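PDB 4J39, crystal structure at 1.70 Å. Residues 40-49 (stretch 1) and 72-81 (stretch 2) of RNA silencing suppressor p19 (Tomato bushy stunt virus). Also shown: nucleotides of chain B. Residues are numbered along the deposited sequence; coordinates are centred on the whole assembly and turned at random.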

# COMPACT_ATOMS: atom_id res chain seq x y z
N SER A 40 -3.59 7.17 -8.76
CA SER A 40 -5.05 7.41 -8.79
C SER A 40 -5.69 7.57 -7.44
O SER A 40 -5.22 7.07 -6.42
CB SER A 40 -5.68 6.25 -9.59
OG SER A 40 -5.62 5.11 -8.83
N TRP A 41 -6.78 8.36 -7.38
CA TRP A 41 -7.58 8.53 -6.24
C TRP A 41 -9.06 8.22 -6.61
O TRP A 41 -9.51 8.69 -7.66
CB TRP A 41 -7.59 9.90 -5.73
CG TRP A 41 -6.45 10.31 -4.71
CD1 TRP A 41 -5.34 11.03 -4.96
CD2 TRP A 41 -6.44 9.98 -3.34
NE1 TRP A 41 -4.64 11.17 -3.83
CE2 TRP A 41 -5.24 10.51 -2.80
CE3 TRP A 41 -7.26 9.24 -2.53
CZ2 TRP A 41 -4.95 10.33 -1.51
CZ3 TRP A 41 -6.92 9.03 -1.22
CH2 TRP A 41 -5.75 9.62 -0.73
N GLY A 42 -9.64 7.35 -5.82
CA GLY A 42 -11.02 6.89 -5.96
C GLY A 42 -11.82 7.24 -4.74
O GLY A 42 -11.40 7.00 -3.59
N PHE A 43 -13.04 7.81 -4.98
CA PHE A 43 -14.01 8.16 -3.96
C PHE A 43 -15.38 7.62 -4.34
O PHE A 43 -15.96 8.06 -5.34
CB PHE A 43 -14.11 9.65 -3.69
CG PHE A 43 -12.77 10.38 -3.67
CD1 PHE A 43 -12.43 11.25 -4.67
CD2 PHE A 43 -11.89 10.15 -2.63
CE1 PHE A 43 -11.15 11.88 -4.70
CE2 PHE A 43 -10.61 10.80 -2.61
CZ PHE A 43 -10.27 11.67 -3.61
N GLY A 44 -15.82 6.61 -3.62
CA GLY A 44 -16.97 5.78 -4.07
C GLY A 44 -16.74 5.27 -5.47
O GLY A 44 -15.72 4.57 -5.72
N LYS A 45 -17.61 5.66 -6.42
CA LYS A 45 -17.51 5.18 -7.80
C LYS A 45 -16.57 5.99 -8.71
O LYS A 45 -16.28 5.56 -9.85
CB LYS A 45 -18.95 5.11 -8.49
CG LYS A 45 -19.95 4.33 -7.76
CD LYS A 45 -21.09 3.93 -8.79
CE LYS A 45 -22.21 3.04 -8.20
NZ LYS A 45 -22.95 2.32 -9.42
N VAL A 46 -16.10 7.15 -8.27
CA VAL A 46 -15.51 8.10 -9.16
C VAL A 46 -13.98 7.95 -8.97
O VAL A 46 -13.56 7.87 -7.81
CB VAL A 46 -15.93 9.50 -8.77
CG1 VAL A 46 -15.34 10.56 -9.73
CG2 VAL A 46 -17.52 9.60 -8.78
N VAL A 47 -13.25 7.80 -10.08
CA VAL A 47 -11.79 7.65 -10.02
C VAL A 47 -11.11 8.73 -10.87
O VAL A 47 -11.60 9.11 -11.98
CB VAL A 47 -11.35 6.24 -10.37
CG1 VAL A 47 -11.75 5.90 -11.80
CG2 VAL A 47 -9.75 6.08 -10.20
N PHE A 48 -10.01 9.30 -10.31
CA PHE A 48 -9.25 10.34 -10.95
C PHE A 48 -7.81 9.76 -11.10
O PHE A 48 -7.40 9.09 -10.18
CB PHE A 48 -9.15 11.60 -10.15
CG PHE A 48 -10.51 12.22 -9.79
CD1 PHE A 48 -11.00 13.22 -10.62
CD2 PHE A 48 -11.18 11.85 -8.64
CE1 PHE A 48 -12.20 13.85 -10.30
CE2 PHE A 48 -12.42 12.51 -8.31
CZ PHE A 48 -12.91 13.45 -9.18
N LYS A 49 -7.23 10.00 -12.23
CA LYS A 49 -5.94 9.32 -12.56
C LYS A 49 -4.89 10.26 -13.10
O LYS A 49 -5.19 11.22 -13.82
CB LYS A 49 -6.12 8.23 -13.55
CG LYS A 49 -6.95 7.02 -13.10
CD LYS A 49 -7.26 6.06 -14.30
CE LYS A 49 -8.16 4.83 -13.83
NZ LYS A 49 -7.93 3.61 -14.70
N SER A 72 -6.13 19.18 -1.02
CA SER A 72 -6.69 18.98 -2.41
C SER A 72 -7.48 17.69 -2.41
O SER A 72 -8.59 17.61 -3.02
CB SER A 72 -5.66 19.03 -3.51
OG SER A 72 -4.86 17.84 -3.55
N VAL A 73 -7.03 16.63 -1.71
CA VAL A 73 -7.78 15.40 -1.70
C VAL A 73 -9.12 15.58 -0.91
O VAL A 73 -10.22 15.09 -1.35
CB VAL A 73 -6.98 14.16 -1.15
CG1 VAL A 73 -7.90 13.04 -0.71
CG2 VAL A 73 -5.87 13.87 -2.17
N ASN A 74 -9.07 16.29 0.21
CA ASN A 74 -10.30 16.47 0.97
C ASN A 74 -11.32 17.36 0.20
O ASN A 74 -12.53 17.13 0.29
CB ASN A 74 -10.00 17.17 2.25
CG ASN A 74 -11.14 17.08 3.18
OD1 ASN A 74 -11.51 15.98 3.63
ND2 ASN A 74 -11.80 18.22 3.39
N TYR A 75 -10.85 18.36 -0.50
CA TYR A 75 -11.76 19.23 -1.24
C TYR A 75 -12.45 18.36 -2.31
O TYR A 75 -13.73 18.32 -2.46
CB TYR A 75 -11.01 20.38 -1.84
CG TYR A 75 -12.02 21.20 -2.58
CD1 TYR A 75 -13.13 21.75 -1.85
CD2 TYR A 75 -11.96 21.36 -3.97
CE1 TYR A 75 -14.13 22.47 -2.52
CE2 TYR A 75 -12.94 22.13 -4.65
CZ TYR A 75 -14.05 22.64 -3.92
OH TYR A 75 -15.03 23.39 -4.62
N ALA A 76 -11.67 17.63 -3.07
CA ALA A 76 -12.25 16.76 -4.08
C ALA A 76 -13.18 15.71 -3.54
O ALA A 76 -14.31 15.42 -4.11
CB ALA A 76 -11.04 16.03 -4.91
N ALA A 77 -12.81 15.04 -2.48
CA ALA A 77 -13.53 13.96 -1.90
C ALA A 77 -14.87 14.45 -1.20
O ALA A 77 -15.85 13.72 -1.24
CB ALA A 77 -12.71 13.25 -0.83
N SER A 78 -14.86 15.63 -0.66
CA SER A 78 -16.02 16.18 0.15
C SER A 78 -17.30 16.36 -0.72
O SER A 78 -18.39 16.41 -0.20
CB SER A 78 -15.66 17.41 0.96
OG SER A 78 -15.30 18.48 0.15
N ARG A 79 -17.10 16.44 -2.03
CA ARG A 79 -18.21 16.50 -2.99
C ARG A 79 -19.10 15.27 -2.96
O ARG A 79 -20.30 15.31 -3.36
CB ARG A 79 -17.56 16.64 -4.37
CG ARG A 79 -18.50 16.64 -5.57
CD ARG A 79 -19.54 17.71 -5.36
NE ARG A 79 -20.42 17.76 -6.49
CZ ARG A 79 -21.43 16.86 -6.63
NH1 ARG A 79 -21.67 15.94 -5.74
NH2 ARG A 79 -22.22 16.98 -7.70
N PHE A 80 -18.50 14.16 -2.60
CA PHE A 80 -19.13 12.86 -2.66
C PHE A 80 -19.64 12.38 -1.30
O PHE A 80 -20.17 11.27 -1.21
CB PHE A 80 -18.17 11.84 -3.22
CG PHE A 80 -17.70 12.16 -4.59
CD1 PHE A 80 -18.50 11.87 -5.71
CD2 PHE A 80 -16.49 12.79 -4.79
CE1 PHE A 80 -18.06 12.19 -7.01
CE2 PHE A 80 -16.05 13.09 -6.06
CZ PHE A 80 -16.83 12.79 -7.17
N PHE A 81 -19.44 13.18 -0.27
CA PHE A 81 -19.76 12.81 1.10
C PHE A 81 -21.23 13.13 1.46
O PHE A 81 -21.92 13.90 0.82
CB PHE A 81 -18.84 13.51 2.14
CG PHE A 81 -17.37 13.06 2.09
CD1 PHE A 81 -17.02 11.92 1.38
CD2 PHE A 81 -16.38 13.77 2.79
CE1 PHE A 81 -15.71 11.50 1.33
CE2 PHE A 81 -15.02 13.31 2.73
CZ PHE A 81 -14.74 12.19 2.03
P A B 8 -23.93 -4.51 -8.77
OP1 A B 8 -24.63 -4.00 -9.96
OP2 A B 8 -23.22 -5.77 -9.05
O5' A B 8 -22.91 -3.35 -8.25
C5' A B 8 -23.42 -2.07 -7.84
C4' A B 8 -22.41 -1.18 -7.17
O4' A B 8 -22.16 -1.56 -5.79
C3' A B 8 -21.04 -1.21 -7.83
O3' A B 8 -21.11 -0.47 -9.04
C2' A B 8 -20.19 -0.59 -6.73
O2' A B 8 -20.41 0.79 -6.47
C1' A B 8 -20.76 -1.38 -5.55
N9 A B 8 -20.01 -2.64 -5.33
C8 A B 8 -20.28 -3.91 -5.76
N7 A B 8 -19.38 -4.79 -5.38
C5 A B 8 -18.47 -4.09 -4.60
C6 A B 8 -17.29 -4.47 -3.87
N6 A B 8 -16.73 -5.72 -3.80
N1 A B 8 -16.62 -3.45 -3.25
C2 A B 8 -17.13 -2.21 -3.34
N3 A B 8 -18.19 -1.76 -3.99
C4 A B 8 -18.84 -2.74 -4.60

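Stretch 1 is a β-hairpin, stretch 2 the last turns of a helix and the bend that follows it, and the two pack through apolar side chains alone, with no hydrogen bond between them. Strands 40-43 and 46-49 pair in antiparallel fashion: Trp-41 N donates to Phe-48 O (3.0 Å) and Phe-48 N to Trp-41 O (2.8 Å), while Phe-43 N to Val-46 O (2.9 Å) and Val-46 N to Phe-43 O (3.1 Å) close a type II' turn. The helix runs across strand 40-43 at 37° between their N-to-C directions, with axes 9.4 Å apart at closest approach. The backbones draw together along the way: CA of Trp-41 lies 8.2 Å from CA of Val-73, but CA of Phe-43 only 6.2 Å from CA of Ala-77.

Contacts alternate along the first strand. Ser-40 and Gly-42 make no contact with the helix, whereas Trp-41 and Phe-43 direct their CA-to-CB bonds toward it. Trp-41 receives Val-73 over one ring face; the methyl CG2 of Val-73 sits 3.7 Å from the centroid of the five-membered ring, a CH-π contact that sets a polarizable C-H group against the π cloud. Phe-43, buried, has the largest area covered by the other stretch. Ala-77 CB lies over its ring face, 3.8 Å from the centroid and 18° off the normal, and this is where the two backbones come nearest in register. Around the same ring, Phe-43 CZ meets Val-73 CG1 at 4.0 Å and Phe-43 CE1 meets Ala-76 CB at 4.2 Å, so residues from successive helical turns share one aromatic partner.

At the turn, Gly-44 adopts a positive phi, which favours glycine. The end of the Lys-45 side chain leads away from stretch 2, and its NZ makes a weak hydrogen bond to O3' of A8 in chain B (3.4 Å).

On the returning strand, Val-46 and Phe-48 point toward stretch 2, while Val-47 and Lys-49 do not reach it. Both inward residues meet Phe-80, beyond the helix, where Phe-80 N bonds to Ala-77 O (3.0 Å) within a type I turn from Ser-78 to Phe-81. Val-46 CG2 approaches Phe-80 CE1 tightly at 3.2 Å. At the edge of the Phe-48 ring, Phe-48 CE2 lies 4.3 Å from Phe-80 CE2. Phe-80 CD2 also lies 4.1 Å from Phe-43 CB, so this one ring touches both strands of the hairpin.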